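Local coordinates for cell wall binding protein cwp8 (Peptoclostridium difficile, PDB 5J6Q) that probably anchors itself in the clostridial cell wall through its CWB2 modules, as a component of the S-layer surface, at residues I122-T125 and N126-E129; R305-D308 and G309-E312; G360-L363 and S364-K367; S472-K475 and E476-D479. All blocks are in the same frame, centred on the assembly; numbering follows the deposited sequence.

The four contacts follow one another along the chain. Interaction 1 lies near the far end of the elongated molecule, in the hairpin of strands 118-124 and 127-132, its centre 96 to 114 Å from the centres of the other three. Interactions 2 and 3 belong to one CWB2 module and have centres about 11 Å apart. They precede the adjacent parallel strands 313-318 and 367-371, and K366 NZ joins them by reaching A311 O. Interaction 4 starts helix 475-484 beside a second parallel sheet, its centre about 40 Å from interaction 2. Three local motifs thus shape loops and a helix start in the presumed wall-anchoring part, and one closes a distant hairpin.

Interaction 1 (I122-T125 and N126-E129)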
loop_
_atom_site.group_PDB
_atom_site.type_symbol
_atom_site.label_atom_id
_atom_site.label_comp_id
_atom_site.label_asym_id
_atom_site.label_seq_id
_atom_site.Cartn_x
_atom_site.Cartn_y
_atom_site.Cartn_z
ATOM N N ILE A 122 -1.515 63.540 31.370
ATOM C CA ILE A 122 -0.244 63.201 30.747
ATOM C C ILE A 122 0.654 64.441 30.917
ATOM O O ILE A 122 0.203 65.538 30.638
ATOM C CB ILE A 122 -0.487 62.831 29.275
ATOM C CG1 ILE A 122 -1.548 61.713 29.229
ATOM C CG2 ILE A 122 0.840 62.413 28.581
ATOM C CD1 ILE A 122 -1.655 61.010 27.885
ATOM N N LYS A 123 1.890 64.249 31.354
ATOM C CA LYS A 123 2.814 65.315 31.639
ATOM C C LYS A 123 3.995 65.322 30.686
ATOM O O LYS A 123 4.708 66.295 30.609
ATOM C CB LYS A 123 3.275 65.156 33.092
ATOM C CG LYS A 123 2.863 66.331 33.962
ATOM C CD LYS A 123 1.519 66.115 34.646
ATOM C CE LYS A 123 1.356 67.049 35.826
ATOM N NZ LYS A 123 0.762 68.357 35.434
ATOM N N SER A 124 4.182 64.242 29.967
ATOM C CA SER A 124 5.251 64.051 28.973
ATOM C C SER A 124 4.963 62.729 28.242
ATOM O O SER A 124 3.994 62.059 28.608
ATOM C CB SER A 124 6.634 64.006 29.637
ATOM O OG SER A 124 6.827 62.857 30.464
ATOM N N THR A 125 5.762 62.352 27.257
ATOM C CA THR A 125 5.569 61.123 26.527
ATOM C C THR A 125 5.666 59.854 27.410
ATOM O O THR A 125 5.175 58.834 26.960
ATOM C CB THR A 125 6.610 60.988 25.419
ATOM O OG1 THR A 125 7.899 61.135 26.017
ATOM C CG2 THR A 125 6.406 62.025 24.305
ATOM N N ASN A 126 6.278 59.892 28.622
ATOM C CA ASN A 126 6.322 58.651 29.375
ATOM C C ASN A 126 6.056 58.815 30.864
ATOM O O ASN A 126 6.547 57.997 31.657
ATOM C CB ASN A 126 7.651 57.942 29.134
ATOM C CG ASN A 126 8.868 58.748 29.472
ATOM O OD1 ASN A 126 8.782 59.860 29.985
ATOM N ND2 ASN A 126 10.062 58.234 29.223
ATOM N N THR A 127 5.274 59.862 31.240
ATOM C CA THR A 127 4.881 60.118 32.632
ATOM C C THR A 127 3.465 60.638 32.663
ATOM O O THR A 127 3.088 61.442 31.816
ATOM C CB THR A 127 5.771 61.157 33.333
ATOM O OG1 THR A 127 5.763 62.380 32.575
ATOM C CG2 THR A 127 7.202 60.671 33.483
ATOM N N VAL A 128 2.684 60.184 33.635
ATOM C CA VAL A 128 1.299 60.578 33.874
ATOM C C VAL A 128 1.145 60.809 35.390
ATOM O O VAL A 128 1.610 59.997 36.202
ATOM C CB VAL A 128 0.303 59.491 33.404
ATOM C CG1 VAL A 128 -1.139 59.950 33.640
ATOM C CG2 VAL A 128 0.523 59.165 31.936
ATOM N N GLU A 129 0.512 61.899 35.756
ATOM C CA GLU A 129 0.294 62.271 37.137
ATOM C C GLU A 129 -1.071 61.791 37.564
ATOM O O GLU A 129 -2.033 61.974 36.816
ATOM C CB GLU A 129 0.386 63.796 37.284
ATOM C CG GLU A 129 0.142 64.288 38.698
ATOM C CD GLU A 129 -0.169 65.771 38.729
ATOM O OE1 GLU A 129 -1.230 66.163 38.207
ATOM O OE2 GLU A 129 0.654 66.537 39.261
#
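With chi1 at 67° in S124 and 56° in T127, the hydroxyls of both residues sit between the backbone N and the carbonyl carbon, which turns them toward each other near the end of a beta hairpin. S124 OG and T127 OG1 are modelled only 2.4 Å apart; they are paired as a hydrogen bond, but so short a separation makes its exact geometry doubtful. The antiparallel strands are tied more securely by K123 N, which donates to T127 O over 3.1 Å and almost straight, at 173°. Next to this bond, I122 and V128 form a non-hydrogen-bonded pair with CA atoms 4.4 Å apart. Their side chains share one face of the sheet, I122 CG1 lying 4.3 Å from V128 CG2, and that face turns to helix 96-111, where V128 is buried against A96, I99 and V100. On the other face T127 packs beside T141 and N143 of strand 140-143. Bent at chi2 and chi4, the K123 chain passes slantwise across E129, with K123 CD and CE against E129 CB and CD. The charges do not close into a salt bridge: K123 NZ stays 4.1 Å from E129 OE1, whereas K123 CE comes within 3.5 Å of E129 CD.

Interaction 2 (R305-D308 and G309-E312)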
loop_
_atom_site.group_PDB
_atom_site.type_symbol
_atom_site.label_atom_id
_atom_site.label_comp_id
_atom_site.label_asym_id
_atom_site.label_seq_id
_atom_site.Cartn_x
_atom_site.Cartn_y
_atom_site.Cartn_z
ATOM N N ARG A 305 -6.012 -18.927 -10.216
ATOM C CA ARG A 305 -6.779 -19.850 -11.025
ATOM C C ARG A 305 -7.725 -20.749 -10.213
ATOM O O ARG A 305 -8.807 -21.055 -10.713
ATOM C CB ARG A 305 -5.820 -20.762 -11.829
ATOM C CG ARG A 305 -4.978 -19.910 -12.782
ATOM C CD ARG A 305 -4.085 -20.740 -13.676
ATOM N NE ARG A 305 -4.852 -21.737 -14.422
ATOM C CZ ARG A 305 -4.396 -22.938 -14.699
ATOM N NH1 ARG A 305 -5.161 -23.800 -15.374
ATOM N NH2 ARG A 305 -3.170 -23.294 -14.336
ATOM N N PHE A 306 -7.342 -21.190 -9.000
ATOM C CA PHE A 306 -8.235 -22.125 -8.306
ATOM C C PHE A 306 -8.538 -21.863 -6.838
ATOM O O PHE A 306 -7.652 -21.587 -6.033
ATOM C CB PHE A 306 -7.679 -23.555 -8.341
ATOM C CG PHE A 306 -7.170 -24.027 -9.692
ATOM C CD1 PHE A 306 -5.837 -23.883 -10.033
ATOM C CD2 PHE A 306 -8.029 -24.590 -10.611
ATOM C CE1 PHE A 306 -5.378 -24.279 -11.266
ATOM C CE2 PHE A 306 -7.568 -24.989 -11.838
ATOM C CZ PHE A 306 -6.229 -24.829 -12.168
ATOM N N LYS A 307 -9.829 -21.978 -6.520
ATOM C CA LYS A 307 -10.316 -21.921 -5.160
ATOM C C LYS A 307 -9.881 -23.262 -4.539
ATOM O O LYS A 307 -9.536 -24.174 -5.274
ATOM C CB LYS A 307 -11.841 -21.773 -5.134
ATOM C CG LYS A 307 -12.309 -20.408 -5.577
ATOM C CD LYS A 307 -13.863 -20.360 -5.579
ATOM C CE LYS A 307 -14.430 -19.087 -6.195
ATOM N NZ LYS A 307 -14.832 -19.280 -7.622
ATOM N N ASP A 308 -9.846 -23.385 -3.208
ATOM C CA ASP A 308 -9.409 -24.659 -2.556
ATOM C C ASP A 308 -10.071 -25.852 -3.133
ATOM O O ASP A 308 -11.268 -25.803 -3.375
ATOM C CB ASP A 308 -9.686 -24.683 -1.014
ATOM C CG ASP A 308 -8.998 -23.534 -0.338
ATOM O OD1 ASP A 308 -7.962 -23.069 -0.871
ATOM O OD2 ASP A 308 -9.498 -23.073 0.712
ATOM N N GLY A 309 -9.286 -26.911 -3.393
ATOM C CA GLY A 309 -9.822 -28.144 -3.944
ATOM C C GLY A 309 -10.485 -28.117 -5.308
ATOM O O GLY A 309 -11.108 -29.096 -5.735
ATOM N N GLU A 310 -10.342 -27.031 -6.034
ATOM C CA GLU A 310 -11.003 -26.913 -7.337
ATOM C C GLU A 310 -10.123 -27.395 -8.513
ATOM O O GLU A 310 -10.606 -27.489 -9.631
ATOM C CB GLU A 310 -11.421 -25.447 -7.471
ATOM C CG GLU A 310 -12.276 -25.104 -8.671
ATOM C CD GLU A 310 -12.737 -23.675 -8.562
ATOM O OE1 GLU A 310 -13.864 -23.452 -8.028
ATOM O OE2 GLU A 310 -11.947 -22.773 -8.975
ATOM N N ALA A 311 -8.824 -27.723 -8.296
ATOM C CA ALA A 311 -8.037 -28.222 -9.436
ATOM C C ALA A 311 -8.295 -29.753 -9.667
ATOM O O ALA A 311 -8.329 -30.543 -8.698
ATOM C CB ALA A 311 -6.526 -27.995 -9.197
ATOM N N GLU A 312 -8.355 -30.161 -10.948
ATOM C CA GLU A 312 -8.596 -31.526 -11.253
ATOM C C GLU A 312 -7.335 -32.265 -11.403
ATOM O O GLU A 312 -7.331 -33.504 -11.421
ATOM C CB GLU A 312 -9.481 -31.592 -12.494
ATOM C CG GLU A 312 -10.843 -31.003 -12.130
ATOM C CD GLU A 312 -11.667 -30.612 -13.319
ATOM O OE1 GLU A 312 -12.710 -29.953 -13.114
ATOM O OE2 GLU A 312 -11.283 -30.961 -14.453
HETATM O O HOH W 1 -12.300 -20.065 -9.216
#
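The F306 ring is sandwiched between A311 and R305. A311 CB sits over the centre of one face in a CH-pi contact, 4.0 Å from the F306 ring centroid, while R305 CB lies over the opposite face, displaced toward the rim. F306 CZ in turn covers a face of the R305 guanidinium, whose NH2 is held by A337 O. The ring reaches back to A311 because the chain reverses in a type II beta turn from K307 to E310, just after helix 294-305. The turn is closed by E310 N donating to K307 O at 3.1 Å, and G309 takes the positive phi (62°) of its third position. Beside the turn, the side chains of K307 and E310 travel together, roughly parallel. With its CG anti to the backbone N (chi1 -173°) and the chain extended, E310 reaches across the turn, and E310 OE2 accepts a weak bond from K307 N at 3.3 Å. A water links the charged ends, 2.7 Å from E310 OE2 and 3.1 Å from K307 NZ. D308 turns instead to a salt bridge with R357. Since K307 NZ and E310 OE1 remain 4.3 Å apart, the attraction between these exposed charges is probably modest and carried partly by the water.

Interaction 3 (G360-L363 and S364-K367)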
loop_
_atom_site.group_PDB
_atom_site.type_symbol
_atom_site.label_atom_id
_atom_site.label_comp_id
_atom_site.label_asym_id
_atom_site.label_seq_id
_atom_site.Cartn_x
_atom_site.Cartn_y
_atom_site.Cartn_z
ATOM N N GLY A 360 -7.353 -30.790 -2.812
ATOM C CA GLY A 360 -8.372 -30.933 -1.786
ATOM C C GLY A 360 -8.578 -32.356 -1.286
ATOM O O GLY A 360 -7.679 -33.169 -1.348
ATOM N N SER A 361 -9.821 -32.675 -0.840
ATOM C CA SER A 361 -10.092 -33.975 -0.200
ATOM C C SER A 361 -10.235 -35.088 -1.197
ATOM O O SER A 361 -9.885 -36.206 -0.876
ATOM C CB SER A 361 -11.344 -33.910 0.687
ATOM O OG SER A 361 -12.487 -33.344 0.058
ATOM N N ASN A 362 -10.735 -34.807 -2.396
ATOM C CA ASN A 362 -10.917 -35.849 -3.376
ATOM C C ASN A 362 -9.669 -36.051 -4.233
ATOM O O ASN A 362 -9.785 -36.441 -5.377
ATOM C CB ASN A 362 -12.163 -35.575 -4.254
ATOM C CG ASN A 362 -12.213 -34.234 -4.987
ATOM O OD1 ASN A 362 -11.583 -33.243 -4.563
ATOM N ND2 ASN A 362 -13.003 -34.104 -6.073
ATOM N N LEU A 363 -8.466 -35.837 -3.688
ATOM C CA LEU A 363 -7.237 -35.986 -4.488
ATOM C C LEU A 363 -7.174 -37.416 -5.061
ATOM O O LEU A 363 -6.593 -37.653 -6.132
ATOM C CB LEU A 363 -5.975 -35.675 -3.635
ATOM C CG LEU A 363 -5.848 -36.484 -2.315
ATOM C CD1 LEU A 363 -5.049 -37.735 -2.535
ATOM C CD2 LEU A 363 -5.123 -35.677 -1.279
ATOM N N SER A 364 -7.839 -38.368 -4.367
ATOM C CA SER A 364 -7.855 -39.788 -4.783
ATOM C C SER A 364 -8.372 -39.959 -6.221
ATOM O O SER A 364 -7.990 -40.913 -6.878
ATOM C CB SER A 364 -8.698 -40.638 -3.813
ATOM O OG SER A 364 -10.077 -40.296 -3.878
ATOM N N SER A 365 -9.214 -39.067 -6.721
ATOM C CA SER A 365 -9.641 -39.200 -8.116
ATOM C C SER A 365 -8.821 -38.272 -9.075
ATOM O O SER A 365 -9.204 -38.130 -10.239
ATOM C CB SER A 365 -11.103 -38.818 -8.221
ATOM O OG SER A 365 -11.339 -37.718 -7.358
ATOM N N LYS A 366 -7.717 -37.631 -8.596
ATOM C CA LYS A 366 -6.970 -36.746 -9.469
ATOM C C LYS A 366 -5.594 -37.234 -9.733
ATOM O O LYS A 366 -5.044 -38.096 -9.032
ATOM C CB LYS A 366 -6.941 -35.349 -8.860
ATOM C CG LYS A 366 -8.359 -34.811 -8.723
ATOM C CD LYS A 366 -8.471 -33.767 -7.674
ATOM C CE LYS A 366 -9.881 -33.146 -7.753
ATOM N NZ LYS A 366 -10.011 -32.048 -6.787
ATOM N N LYS A 367 -5.027 -36.673 -10.776
ATOM C CA LYS A 367 -3.703 -37.002 -11.236
ATOM C C LYS A 367 -2.660 -35.836 -11.190
ATOM O O LYS A 367 -3.000 -34.678 -11.260
ATOM C CB LYS A 367 -3.837 -37.456 -12.676
ATOM C CG LYS A 367 -4.288 -38.900 -12.772
ATOM C CD LYS A 367 -5.525 -39.013 -13.624
ATOM C CE LYS A 367 -5.162 -39.409 -15.029
ATOM N NZ LYS A 367 -6.304 -39.190 -15.950
HETATM O O HOH W 2 -12.635 -31.677 -7.574
#
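N362 O is gripped twice by one residue: S365 OG donates to it at 2.8 Å, in the carbonyl plane, and S365 N at 3.0 Å from above that plane. The hydroxyl can reach this oxygen because S365 OG stands between its own backbone N and carbonyl carbon, with chi1 at 38°. The next bond of the same kind, from K366 N to L363 O, measures 2.7 Å, and together these i to i+3 links wind the chain into a short 3-10 turn between helix 349-359 and strand 367-371. After the turn the extended K366 side chain runs back along the backbone, its CD 3.8 Å from N362 O, and carries its amine to the N362 amide. K366 NZ bonds N362 OD1 at 3.0 Å, standing above the amide plane with a C=O...N angle of 109°. A water accepts from both N362 ND2, at 2.9 Å, and K366 NZ, adding a bridge between the two side chains. Outside the turn, L359 O, at the end of helix 349-359, and A311 O also accept from K366 NZ. Four oxygens for at most three protons suggest that some of these bonds are shared or alternate, and this oxygen-rich setting would favour the protonated ammonium form.

Interaction 4 (S472-K475 and E476-D479); sequences SVSK and EVED
S474 OG meets two amides at the start of helix 475-484, accepting from V477 N at 3.1 Å and 163° and, weakly, from E476 N at 3.3 Å. S474 is therefore the N-cap. Its chi1 of 83° swings the hydroxyl over the first turn, where E476 CG and V477 CG2 press against it as well. The regular helical bonds begin from the same residue: E478 N donates to S474 O and D479 N to K475 O, both at 3.2 Å. K475 extends outward, angled across E478, with K475 NZ 6.8 Å from E478 OE1, too far for a salt bridge. Just ahead of the cap, V473 CG1 rests 4.0 Å from V477 CG1, the two side chains crossing at about a right angle; V473 also lies on I466 of strand 463-467, seating the helix start against the parallel sheet. Farther out, R492 NH1 bonds both V473 O, just before the cap, and E478 OE1, the latter as a salt bridge. N449 O bonds S474 OG in its turn. Because that carbonyl can only accept, the serine proton must point to it, leaving the hydroxyl oxygen to receive the helix amides, while acidic E476 and D479 would probably interact favourably with the positive end of the helix dipole.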
loop_
_atom_site.group_PDB
_atom_site.type_symbol
_atom_site.label_atom_id
_atom_site.label_comp_id
_atom_site.label_asym_id
_atom_site.label_seq_id
_atom_site.Cartn_x
_atom_site.Cartn_y
_atom_site.Cartn_z
ATOM N N SER A 472 14.849 -21.119 -36.677
ATOM C CA SER A 472 14.281 -21.880 -35.547
ATOM C C SER A 472 13.471 -22.975 -36.128
ATOM O O SER A 472 13.519 -24.108 -35.671
ATOM C CB SER A 472 13.399 -20.982 -34.658
ATOM O OG SER A 472 14.229 -20.094 -33.938
ATOM N N VAL A 473 12.661 -22.615 -37.106
ATOM C CA VAL A 473 11.887 -23.586 -37.820
ATOM C C VAL A 473 12.336 -23.422 -39.248
ATOM O O VAL A 473 11.977 -22.453 -39.943
ATOM C CB VAL A 473 10.373 -23.342 -37.645
ATOM C CG1 VAL A 473 9.574 -24.261 -38.556
ATOM C CG2 VAL A 473 9.987 -23.583 -36.195
ATOM N N SER A 474 13.146 -24.353 -39.678
ATOM C CA SER A 474 13.688 -24.344 -41.043
ATOM C C SER A 474 12.593 -24.263 -42.098
ATOM O O SER A 474 11.464 -24.714 -41.884
ATOM C CB SER A 474 14.529 -25.595 -41.282
ATOM O OG SER A 474 13.706 -26.693 -41.644
ATOM N N LYS A 475 12.945 -23.674 -43.247
ATOM C CA LYS A 475 12.048 -23.492 -44.387
ATOM C C LYS A 475 11.719 -24.852 -44.992
ATOM O O LYS A 475 10.773 -24.977 -45.748
ATOM C CB LYS A 475 12.712 -22.553 -45.413
ATOM C CG LYS A 475 11.945 -22.354 -46.711
ATOM C CD LYS A 475 12.799 -21.533 -47.674
ATOM C CE LYS A 475 12.079 -21.162 -48.947
ATOM N NZ LYS A 475 12.912 -20.236 -49.774
ATOM N N GLU A 476 12.502 -25.867 -44.645
ATOM C CA GLU A 476 12.274 -27.239 -45.106
ATOM C C GLU A 476 11.093 -27.841 -44.319
ATOM O O GLU A 476 10.203 -28.471 -44.904
ATOM C CB GLU A 476 13.535 -28.099 -44.907
ATOM C CG GLU A 476 14.762 -27.291 -44.512
ATOM C CD GLU A 476 15.965 -27.605 -45.374
ATOM O OE1 GLU A 476 15.838 -27.529 -46.613
ATOM O OE2 GLU A 476 17.032 -27.924 -44.808
ATOM N N VAL A 477 11.092 -27.648 -42.988
ATOM C CA VAL A 477 10.011 -28.121 -42.119
ATOM C C VAL A 477 8.731 -27.456 -42.580
ATOM O O VAL A 477 7.667 -28.063 -42.626
ATOM C CB VAL A 477 10.341 -27.766 -40.645
ATOM C CG1 VAL A 477 9.143 -28.048 -39.744
ATOM C CG2 VAL A 477 11.548 -28.570 -40.177
ATOM N N GLU A 478 8.852 -26.187 -42.941
ATOM C CA GLU A 478 7.739 -25.409 -43.454
ATOM C C GLU A 478 7.127 -26.061 -44.692
ATOM O O GLU A 478 5.911 -26.220 -44.773
ATOM C CB GLU A 478 8.230 -24.023 -43.828
ATOM C CG GLU A 478 7.090 -23.082 -44.116
ATOM C CD GLU A 478 7.578 -21.781 -44.665
ATOM O OE1 GLU A 478 8.792 -21.484 -44.476
ATOM O OE2 GLU A 478 6.750 -21.056 -45.273
ATOM N N ASP A 479 7.976 -26.440 -45.659
ATOM C CA ASP A 479 7.491 -27.074 -46.879
ATOM C C ASP A 479 6.706 -28.344 -46.560
ATOM O O ASP A 479 5.644 -28.554 -47.143
ATOM C CB ASP A 479 8.670 -27.385 -47.801
ATOM C CG ASP A 479 9.276 -26.130 -48.395
ATOM O OD1 ASP A 479 8.522 -25.156 -48.631
ATOM O OD2 ASP A 479 10.491 -26.117 -48.623
#